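PDB 1R75: unknown protein from Leishmania major, which is of unknown function, an all-beta protein built around a domain of the uncharacterised DUF1935 family. Local coordinates for residues I41-A46 with A54-S59; A50-F55 with T112-E117; V68-D73 with Y101-D106. One frame throughout, in Å; residues are numbered along the deposited sequence.

Contact 1 (I41-A46 with A54-S59)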
loop_
_atom_site.group_PDB
_atom_site.type_symbol
_atom_site.label_atom_id
_atom_site.label_comp_id
_atom_site.label_asym_id
_atom_site.label_seq_id
_atom_site.Cartn_x
_atom_site.Cartn_y
_atom_site.Cartn_z
ATOM N N ILE A 41 3.379 10.124 -4.532
ATOM C CA ILE A 41 2.190 10.300 -3.736
ATOM C C ILE A 41 2.079 9.119 -2.749
ATOM O O ILE A 41 1.601 9.283 -1.632
ATOM C CB ILE A 41 0.931 10.337 -4.618
ATOM C CG1 ILE A 41 0.947 11.568 -5.583
ATOM C CG2 ILE A 41 -0.286 10.464 -3.759
ATOM C CD1 ILE A 41 0.321 11.356 -6.938
ATOM N N LEU A 42 2.410 7.922 -3.224
ATOM C CA LEU A 42 2.292 6.706 -2.423
ATOM C C LEU A 42 3.625 6.244 -1.973
ATOM O O LEU A 42 4.549 6.052 -2.782
ATOM C CB LEU A 42 1.585 5.582 -3.224
ATOM C CG LEU A 42 1.131 4.376 -2.394
ATOM C CD1 LEU A 42 0.073 4.668 -1.438
ATOM C CD2 LEU A 42 0.759 3.166 -3.278
ATOM N N TYR A 43 3.741 5.952 -0.688
ATOM C CA TYR A 43 5.005 5.414 -0.143
ATOM C C TYR A 43 4.766 4.045 0.370
ATOM O O TYR A 43 3.779 3.864 1.097
ATOM C CB TYR A 43 5.489 6.277 1.011
ATOM C CG TYR A 43 5.882 7.655 0.510
ATOM C CD1 TYR A 43 7.197 7.922 0.133
ATOM C CD2 TYR A 43 4.930 8.617 0.308
ATOM C CE1 TYR A 43 7.563 9.192 -0.367
ATOM C CE2 TYR A 43 5.263 9.858 -0.192
ATOM C CZ TYR A 43 6.594 10.143 -0.495
ATOM O OH TYR A 43 6.909 11.353 -1.054
ATOM N N ARG A 44 5.652 3.118 0.047
ATOM C CA ARG A 44 5.737 1.822 0.684
ATOM C C ARG A 44 6.656 1.906 1.878
ATOM O O ARG A 44 7.772 2.387 1.731
ATOM C CB ARG A 44 6.223 0.800 -0.306
ATOM C CG ARG A 44 6.458 -0.557 0.218
ATOM C CD ARG A 44 6.675 -1.571 -0.914
ATOM N NE ARG A 44 7.926 -1.319 -1.641
ATOM C CZ ARG A 44 9.062 -1.819 -1.345
ATOM N NH1 ARG A 44 9.188 -2.623 -0.295
ATOM N NH2 ARG A 44 10.116 -1.527 -2.140
ATOM N N ILE A 45 6.183 1.490 3.052
ATOM C CA ILE A 45 6.963 1.559 4.305
ATOM C C ILE A 45 7.235 0.120 4.624
ATOM O O ILE A 45 6.287 -0.650 4.892
ATOM C CB ILE A 45 6.153 2.184 5.437
ATOM C CG1 ILE A 45 5.673 3.579 4.988
ATOM C CG2 ILE A 45 7.014 2.253 6.732
ATOM C CD1 ILE A 45 4.377 3.928 5.579
ATOM N N ALA A 46 8.491 -0.288 4.593
ATOM C CA ALA A 46 8.852 -1.650 4.873
ATOM C C ALA A 46 9.488 -1.720 6.236
ATOM O O ALA A 46 10.220 -0.824 6.630
ATOM C CB ALA A 46 9.792 -2.178 3.799
ATOM N N ALA A 54 3.509 -1.571 4.758
ATOM C CA ALA A 54 2.427 -0.655 4.794
ATOM C C ALA A 54 2.563 0.377 3.677
ATOM O O ALA A 54 3.634 0.538 3.120
ATOM C CB ALA A 54 2.388 0.035 6.117
ATOM N N PHE A 55 1.444 1.018 3.335
ATOM C CA PHE A 55 1.402 2.121 2.379
ATOM C C PHE A 55 0.891 3.379 3.056
ATOM O O PHE A 55 -0.042 3.350 3.897
ATOM C CB PHE A 55 0.465 1.763 1.212
ATOM C CG PHE A 55 1.013 0.739 0.330
ATOM C CD1 PHE A 55 2.120 1.001 -0.454
ATOM C CD2 PHE A 55 0.418 -0.515 0.262
ATOM C CE1 PHE A 55 2.627 -0.028 -1.357
ATOM C CE2 PHE A 55 0.890 -1.497 -0.605
ATOM C CZ PHE A 55 2.044 -1.256 -1.383
ATOM N N TYR A 56 1.509 4.484 2.702
ATOM C CA TYR A 56 1.106 5.802 3.162
ATOM C C TYR A 56 0.800 6.669 1.935
ATOM O O TYR A 56 1.578 6.679 0.984
ATOM C CB TYR A 56 2.204 6.421 4.072
ATOM C CG TYR A 56 1.979 7.881 4.317
ATOM C CD1 TYR A 56 0.897 8.310 5.089
ATOM C CD2 TYR A 56 2.800 8.834 3.754
ATOM C CE1 TYR A 56 0.625 9.659 5.256
ATOM C CE2 TYR A 56 2.542 10.192 3.911
ATOM C CZ TYR A 56 1.492 10.583 4.687
ATOM O OH TYR A 56 1.215 11.886 4.859
ATOM N N ASN A 57 -0.338 7.341 1.951
ATOM C CA ASN A 57 -0.794 8.203 0.883
ATOM C C ASN A 57 -0.592 9.661 1.408
ATOM O O ASN A 57 -1.264 10.082 2.358
ATOM C CB ASN A 57 -2.233 7.822 0.560
ATOM C CG ASN A 57 -2.913 8.794 -0.455
ATOM O OD1 ASN A 57 -2.343 9.820 -0.891
ATOM N ND2 ASN A 57 -4.127 8.463 -0.806
ATOM N N ASP A 58 0.407 10.365 0.837
ATOM C CA ASP A 58 0.702 11.764 1.185
ATOM C C ASP A 58 -0.130 12.824 0.384
ATOM O O ASP A 58 0.105 14.021 0.480
ATOM C CB ASP A 58 2.194 11.990 1.002
ATOM C CG ASP A 58 2.698 13.233 1.718
ATOM O OD1 ASP A 58 2.292 13.503 2.878
ATOM O OD2 ASP A 58 3.516 13.966 1.147
ATOM N N SER A 59 -1.112 12.383 -0.376
ATOM C CA SER A 59 -2.054 13.279 -0.976
ATOM C C SER A 59 -3.135 13.715 -0.026
ATOM O O SER A 59 -3.636 12.938 0.745
ATOM C CB SER A 59 -2.735 12.620 -2.173
ATOM O OG SER A 59 -3.555 13.580 -2.777
#
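The Tyr43 ring meets the neighbouring strand at its edge, where Tyr56 O and Asp58 CB lie near its plane; Asp58 CB is 3.9 Å from Tyr43 CE2. The Tyr56 side chain lies beside that of Tyr43, pointing the same way, with Tyr43 CD2 coming in obliquely, 4.1 Å from Tyr56 CD2, and one face of the Tyr56 ring is covered toward its rim by Asp58 N. Ile45, on the tyrosines' side of the sheet, touches with CD1, 3.6 Å from Tyr56 CB. Phe55, on the other side, has Tyr43 O at its edge, while Leu42 CD2 approaches obliquely to 3.8 Å from Phe55 CD1 and Arg44 CB, also oblique, lies near Phe55 CE1. The backbones are joined by paired bonds at Tyr43–Tyr56 and Ile45–Ala54, the straightest being Ile45 N to Ala54 O (2.7 Å, 177° at the hydrogen). Beyond the strand, Asp58 N bonds to Ile41 O, and Asn57 OD1 takes Ser59 N in an Asx turn; Asn57 ND2 is held by Leu62 O and Val107 O. Phe22 sets its ring edge-to-face with both tyrosines. This is an antiparallel beta hairpin, strands 42-47 and 52-57, within a five-stranded sheet.

Contact 2 (A50-F55 with T112-E117); sequences ARRWAF and TQMFVE
A classic beta bulge interrupts this antiparallel pairing of strands 52-57 and 112-117, adjacent strands of the five-stranded sheet: Phe115 and Val116 both face Trp53. Trp53 O accepts Phe115 N at 2.9 Å and, more weakly, Val116 N, while Trp53 N donates to Val116 O. Past the bulge the pairing resumes one residue out of step, with Phe55 and Gln113 bonded through both their N and O atoms.

The extra residue carries the aromatic contact. Phe115 CG stands anti to its backbone N (chi1 -171°), and the ring receives Phe55 edge-on: Phe55 CE2 sits over the centre of one face, 3.4 Å from Phe115 CD2. The planes are 62° apart, an edge-to-face (T-shaped) pair. Val116 CG1 covers the opposite face toward its rim, and Trp53 CE3 lies at the ring edge, so Phe115 is hemmed in from three directions. Val116 CG2 in turn packs obliquely on Trp53, 4.1 Å from Trp53 CB. Val68, Phe70, Cys103 and Val105 of the other sheet also touch Phe115, which therefore bridges the two layers.

The side of the sheet bearing Arg52, Ala54, Met114 and Glu117 is more polar. Met114 SD lies 4.0 Å from Ala54 CB and equally close to Arg52 CD. Arg52 and Glu117 lie side by side, pointing the same way, but their charged ends stop short of a salt bridge, and Arg52 NH2 has a long, weak ion pair with Asp47. Ala50 CB lies over the centre of one face of the Arg52 guanidinium, and Arg52 CD is 3.4 Å from Glu117 OE1.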
loop_
_atom_site.group_PDB
_atom_site.type_symbol
_atom_site.label_atom_id
_atom_site.label_comp_id
_atom_site.label_asym_id
_atom_site.label_seq_id
_atom_site.Cartn_x
_atom_site.Cartn_y
_atom_site.Cartn_z
ATOM N N ALA A 50 9.802 -6.359 11.730
ATOM C CA ALA A 50 8.426 -6.872 11.870
ATOM C C ALA A 50 7.975 -7.719 10.660
ATOM O O ALA A 50 6.917 -8.341 10.687
ATOM C CB ALA A 50 7.494 -5.668 12.031
ATOM N N ARG A 51 8.798 -7.712 9.608
ATOM C CA ARG A 51 8.572 -8.336 8.305
ATOM C C ARG A 51 7.202 -7.904 7.680
ATOM O O ARG A 51 6.413 -8.729 7.250
ATOM C CB ARG A 51 8.721 -9.829 8.371
ATOM C CG ARG A 51 10.224 -10.232 8.490
ATOM C CD ARG A 51 10.517 -11.740 8.690
ATOM N NE ARG A 51 9.754 -12.670 7.847
ATOM C CZ ARG A 51 8.889 -13.582 8.328
ATOM N NH1 ARG A 51 8.614 -13.657 9.638
ATOM N NH2 ARG A 51 8.253 -14.409 7.504
ATOM N N ARG A 52 7.026 -6.619 7.618
ATOM C CA ARG A 52 5.727 -6.005 7.349
ATOM C C ARG A 52 5.849 -4.871 6.369
ATOM O O ARG A 52 6.802 -4.062 6.406
ATOM C CB ARG A 52 5.280 -5.461 8.662
ATOM C CG ARG A 52 3.984 -4.888 8.773
ATOM C CD ARG A 52 3.671 -4.737 10.339
ATOM N NE ARG A 52 4.397 -3.616 10.962
ATOM C CZ ARG A 52 4.642 -3.505 12.265
ATOM N NH1 ARG A 52 4.212 -4.448 13.157
ATOM N NH2 ARG A 52 5.271 -2.448 12.700
ATOM N N TRP A 53 4.840 -4.755 5.517
ATOM C CA TRP A 53 4.700 -3.609 4.636
ATOM C C TRP A 53 3.417 -2.861 4.901
ATOM O O TRP A 53 2.366 -3.494 5.179
ATOM C CB TRP A 53 4.590 -4.067 3.232
ATOM C CG TRP A 53 5.753 -4.607 2.554
ATOM C CD1 TRP A 53 6.973 -4.940 3.049
ATOM C CD2 TRP A 53 5.790 -4.904 1.146
ATOM N NE1 TRP A 53 7.783 -5.452 2.031
ATOM C CE2 TRP A 53 7.059 -5.464 0.859
ATOM C CE3 TRP A 53 4.858 -4.786 0.112
ATOM C CZ2 TRP A 53 7.415 -5.864 -0.459
ATOM C CZ3 TRP A 53 5.249 -5.150 -1.219
ATOM C CH2 TRP A 53 6.460 -5.708 -1.456
ATOM N N ALA A 54 3.509 -1.571 4.758
ATOM C CA ALA A 54 2.427 -0.655 4.794
ATOM C C ALA A 54 2.563 0.377 3.677
ATOM O O ALA A 54 3.634 0.538 3.120
ATOM C CB ALA A 54 2.388 0.035 6.117
ATOM N N PHE A 55 1.444 1.018 3.335
ATOM C CA PHE A 55 1.402 2.121 2.379
ATOM C C PHE A 55 0.891 3.379 3.056
ATOM O O PHE A 55 -0.042 3.350 3.897
ATOM C CB PHE A 55 0.465 1.763 1.212
ATOM C CG PHE A 55 1.013 0.739 0.330
ATOM C CD1 PHE A 55 2.120 1.001 -0.454
ATOM C CD2 PHE A 55 0.418 -0.515 0.262
ATOM C CE1 PHE A 55 2.627 -0.028 -1.357
ATOM C CE2 PHE A 55 0.890 -1.497 -0.605
ATOM C CZ PHE A 55 2.044 -1.256 -1.383
ATOM N N THR A 112 -2.397 5.720 6.525
ATOM C CA THR A 112 -1.503 4.551 6.476
ATOM C C THR A 112 -2.349 3.250 6.479
ATOM O O THR A 112 -3.228 3.113 7.341
ATOM C CB THR A 112 -0.553 4.543 7.688
ATOM O OG1 THR A 112 0.239 5.748 7.723
ATOM C CG2 THR A 112 0.566 3.506 7.576
ATOM N N GLN A 113 -2.179 2.365 5.499
ATOM C CA GLN A 113 -2.783 1.046 5.465
ATOM C C GLN A 113 -1.696 -0.009 5.647
ATOM O O GLN A 113 -0.808 -0.125 4.800
ATOM C CB GLN A 113 -3.598 0.846 4.151
ATOM C CG GLN A 113 -4.858 1.637 4.153
ATOM C CD GLN A 113 -5.996 0.867 4.895
ATOM O OE1 GLN A 113 -5.751 0.149 5.848
ATOM N NE2 GLN A 113 -7.187 0.977 4.409
ATOM N N MET A 114 -1.814 -0.868 6.684
ATOM C CA MET A 114 -1.055 -2.133 6.750
ATOM C C MET A 114 -1.478 -3.011 5.544
ATOM O O MET A 114 -2.632 -3.055 5.153
ATOM C CB MET A 114 -1.383 -2.859 8.078
ATOM C CG MET A 114 -0.916 -2.075 9.262
ATOM S SD MET A 114 0.963 -1.978 9.234
ATOM C CE MET A 114 0.790 -0.488 9.502
ATOM N N PHE A 115 -0.495 -3.658 4.942
ATOM C CA PHE A 115 -0.680 -4.391 3.741
ATOM C C PHE A 115 -0.442 -5.864 3.900
ATOM O O PHE A 115 -1.410 -6.721 3.778
ATOM C CB PHE A 115 0.207 -3.736 2.694
ATOM C CG PHE A 115 -0.037 -4.252 1.295
ATOM C CD1 PHE A 115 -1.300 -4.241 0.771
ATOM C CD2 PHE A 115 1.043 -4.740 0.485
ATOM C CE1 PHE A 115 -1.535 -4.687 -0.546
ATOM C CE2 PHE A 115 0.774 -5.245 -0.786
ATOM C CZ PHE A 115 -0.512 -5.176 -1.296
ATOM N N VAL A 116 0.834 -6.293 4.094
ATOM C CA VAL A 116 1.162 -7.714 4.219
ATOM C C VAL A 116 2.242 -7.916 5.243
ATOM O O VAL A 116 3.001 -7.026 5.611
ATOM C CB VAL A 116 1.634 -8.372 2.881
ATOM C CG1 VAL A 116 0.600 -8.304 1.915
ATOM C CG2 VAL A 116 2.901 -7.695 2.356
ATOM N N GLU A 117 2.312 -9.103 5.741
ATOM C CA GLU A 117 3.379 -9.445 6.665
ATOM C C GLU A 117 3.877 -10.832 6.352
ATOM O O GLU A 117 3.096 -11.742 6.077
ATOM C CB GLU A 117 2.769 -9.393 8.081
ATOM C CG GLU A 117 3.718 -9.746 9.183
ATOM C CD GLU A 117 3.304 -9.150 10.562
ATOM O OE1 GLU A 117 2.809 -7.992 10.604
ATOM O OE2 GLU A 117 3.523 -9.857 11.574
#

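Contact 3 (V68-D73 with Y101-D106); sequences VLFDYD and YLCEVD
Phe70 and Cys103 meet obliquely on one side of the sheet, Cys103 SG lying 3.9 Å from Phe70 CE2. This is a cysteine sulfur-aromatic contact, with SG 66° off the ring normal. Val68 CG1 lies over one face of the Phe70 ring, toward the rim, and Tyr101 O lies at its edge. Tyr101 places CG anti to its carbonyl carbon (chi1 -52°), and its ring turns its edge to the backbone of Asp71 and Tyr72; Asp71 O is 3.5 Å from Tyr101 CE2, and Tyr72 O is 3.2 Å from Tyr101 OH. On the reverse side Leu69 and Leu102 slant across each other, Leu102 CD1 touching Leu69 CG at 3.7 Å.

Four backbone bonds hold the strands, two at Val68–Cys103 and two at Phe70–Tyr101, where Phe70 N reaches Tyr101 O at 2.8 Å. Asp71 OD1 forms a salt bridge with Lys100, the first residue of strand 100-107.

The pair forms the middle of the four-stranded antiparallel sheet, and its face bearing Val68, Phe70 and Cys103 turns toward the five-stranded sheet. Within its own sheet, strand 123-132 flanks 62-71, with the backbone of Leu69 bonded to that of Arg124, and strand 83-86 flanks 100-107, with the backbone of Leu102 bonded to that of Phe85.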
loop_
_atom_site.group_PDB
_atom_site.type_symbol
_atom_site.label_atom_id
_atom_site.label_comp_id
_atom_site.label_asym_id
_atom_site.label_seq_id
_atom_site.Cartn_x
_atom_site.Cartn_y
_atom_site.Cartn_z
ATOM N N VAL A 68 -0.795 -5.824 -5.645
ATOM C CA VAL A 68 0.507 -6.358 -5.817
ATOM C C VAL A 68 0.364 -7.868 -5.965
ATOM O O VAL A 68 -0.381 -8.505 -5.247
ATOM C CB VAL A 68 1.398 -6.046 -4.628
ATOM C CG1 VAL A 68 2.740 -6.745 -4.761
ATOM C CG2 VAL A 68 1.590 -4.507 -4.413
ATOM N N LEU A 69 1.088 -8.420 -6.901
ATOM C CA LEU A 69 1.118 -9.839 -7.156
ATOM C C LEU A 69 2.429 -10.384 -6.655
ATOM O O LEU A 69 3.500 -9.904 -7.071
ATOM C CB LEU A 69 1.144 -10.075 -8.640
ATOM C CG LEU A 69 -0.053 -9.978 -9.473
ATOM C CD1 LEU A 69 0.407 -9.627 -10.955
ATOM C CD2 LEU A 69 -0.842 -11.348 -9.349
ATOM N N PHE A 70 2.353 -11.378 -5.791
ATOM C CA PHE A 70 3.454 -12.012 -5.125
ATOM C C PHE A 70 3.644 -13.433 -5.670
ATOM O O PHE A 70 2.653 -14.126 -6.053
ATOM C CB PHE A 70 3.234 -12.034 -3.633
ATOM C CG PHE A 70 3.186 -10.723 -2.979
ATOM C CD1 PHE A 70 4.336 -10.127 -2.411
ATOM C CD2 PHE A 70 1.925 -10.124 -2.725
ATOM C CE1 PHE A 70 4.259 -8.934 -1.762
ATOM C CE2 PHE A 70 1.875 -8.960 -2.025
ATOM C CZ PHE A 70 3.002 -8.368 -1.537
ATOM N N ASP A 71 4.887 -13.785 -5.908
ATOM C CA ASP A 71 5.238 -15.102 -6.389
ATOM C C ASP A 71 4.926 -16.200 -5.347
ATOM O O ASP A 71 4.826 -15.971 -4.140
ATOM C CB ASP A 71 6.722 -15.232 -6.770
ATOM C CG ASP A 71 7.112 -14.407 -7.964
ATOM O OD1 ASP A 71 6.210 -13.818 -8.697
ATOM O OD2 ASP A 71 8.345 -14.350 -8.260
ATOM N N TYR A 72 4.820 -17.406 -5.904
ATOM C CA TYR A 72 4.193 -18.606 -5.307
ATOM C C TYR A 72 4.956 -18.971 -4.052
ATOM O O TYR A 72 4.403 -19.491 -3.103
ATOM C CB TYR A 72 4.247 -19.767 -6.369
ATOM C CG TYR A 72 5.669 -20.397 -6.487
ATOM C CD1 TYR A 72 6.004 -21.576 -5.815
ATOM C CD2 TYR A 72 6.679 -19.776 -7.248
ATOM C CE1 TYR A 72 7.297 -22.133 -5.901
ATOM C CE2 TYR A 72 8.001 -20.301 -7.306
ATOM C CZ TYR A 72 8.290 -21.485 -6.640
ATOM O OH TYR A 72 9.571 -22.024 -6.693
ATOM N N ASP A 73 6.244 -18.626 -4.004
ATOM C CA ASP A 73 7.088 -18.928 -2.855
ATOM C C ASP A 73 7.182 -17.916 -1.720
ATOM O O ASP A 73 7.820 -18.135 -0.689
ATOM C CB ASP A 73 8.496 -19.402 -3.295
ATOM C CG ASP A 73 9.201 -18.401 -4.143
ATOM O OD1 ASP A 73 8.541 -17.460 -4.695
ATOM O OD2 ASP A 73 10.435 -18.506 -4.287
ATOM N N TYR A 101 -0.153 -14.778 -5.531
ATOM C CA TYR A 101 -1.012 -14.190 -4.511
ATOM C C TYR A 101 -1.237 -12.748 -4.910
ATOM O O TYR A 101 -0.285 -12.000 -5.116
ATOM C CB TYR A 101 -0.360 -14.244 -3.190
ATOM C CG TYR A 101 0.139 -15.601 -2.804
ATOM C CD1 TYR A 101 -0.768 -16.601 -2.373
ATOM C CD2 TYR A 101 1.474 -15.908 -2.848
ATOM C CE1 TYR A 101 -0.334 -17.861 -2.018
ATOM C CE2 TYR A 101 1.922 -17.144 -2.527
ATOM C CZ TYR A 101 1.031 -18.134 -2.103
ATOM O OH TYR A 101 1.547 -19.386 -1.747
ATOM N N LEU A 102 -2.469 -12.355 -5.044
ATOM C CA LEU A 102 -2.822 -10.989 -5.297
ATOM C C LEU A 102 -3.360 -10.377 -4.039
ATOM O O LEU A 102 -4.294 -10.932 -3.418
ATOM C CB LEU A 102 -3.831 -10.954 -6.417
ATOM C CG LEU A 102 -4.190 -9.577 -6.935
ATOM C CD1 LEU A 102 -3.065 -8.945 -7.625
ATOM C CD2 LEU A 102 -5.396 -9.786 -7.887
ATOM N N CYS A 103 -2.738 -9.288 -3.607
ATOM C CA CYS A 103 -3.160 -8.504 -2.454
ATOM C C CYS A 103 -3.414 -7.080 -2.793
ATOM O O CYS A 103 -2.685 -6.457 -3.567
ATOM C CB CYS A 103 -2.128 -8.501 -1.357
ATOM S SG CYS A 103 -1.650 -10.080 -0.687
ATOM N N GLU A 104 -4.517 -6.539 -2.279
ATOM C CA GLU A 104 -4.939 -5.237 -2.716
ATOM C C GLU A 104 -5.577 -4.473 -1.582
ATOM O O GLU A 104 -6.246 -5.101 -0.700
ATOM C CB GLU A 104 -5.874 -5.353 -3.886
ATOM C CG GLU A 104 -7.203 -5.878 -3.602
ATOM C CD GLU A 104 -8.070 -6.058 -4.904
ATOM O OE1 GLU A 104 -7.901 -5.316 -5.910
ATOM O OE2 GLU A 104 -8.964 -6.941 -4.896
ATOM N N VAL A 105 -5.433 -3.142 -1.612
ATOM C CA VAL A 105 -5.988 -2.292 -0.573
ATOM C C VAL A 105 -6.241 -0.912 -1.206
ATOM O O VAL A 105 -5.588 -0.509 -2.174
ATOM C CB VAL A 105 -5.039 -2.206 0.699
ATOM C CG1 VAL A 105 -3.806 -1.382 0.406
ATOM C CG2 VAL A 105 -5.811 -1.782 1.962
ATOM N N ASP A 106 -7.204 -0.200 -0.653
ATOM C CA ASP A 106 -7.342 1.233 -0.951
ATOM C C ASP A 106 -6.785 2.104 0.152
ATOM O O ASP A 106 -6.979 1.797 1.288
ATOM C CB ASP A 106 -8.826 1.544 -1.133
ATOM C CG ASP A 106 -9.429 0.766 -2.262
ATOM O OD1 ASP A 106 -8.778 0.630 -3.332
ATOM O OD2 ASP A 106 -10.564 0.221 -2.182
#

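From the N terminus, contact 1 closes first, a short loop that turns strand 42-47 back onto 52-57. Contact 2 opens on that same second strand, sharing Ala54 and Phe55, and closes only when strand 112-117 arrives, so three neighbouring strands of one sheet are joined in a row. The long excursion between its segments holds contact 3 entirely, pairing 68-73 with 101-106 in the second sheet. Contacts 1 and 3 lie in series, their centres about 17 Å apart and without touching. Contacts 2 and 3 do meet, between the two sheets, where Gln113 NE2 probably hydrogen-bonds Asp106 O and so links one sheet to the other.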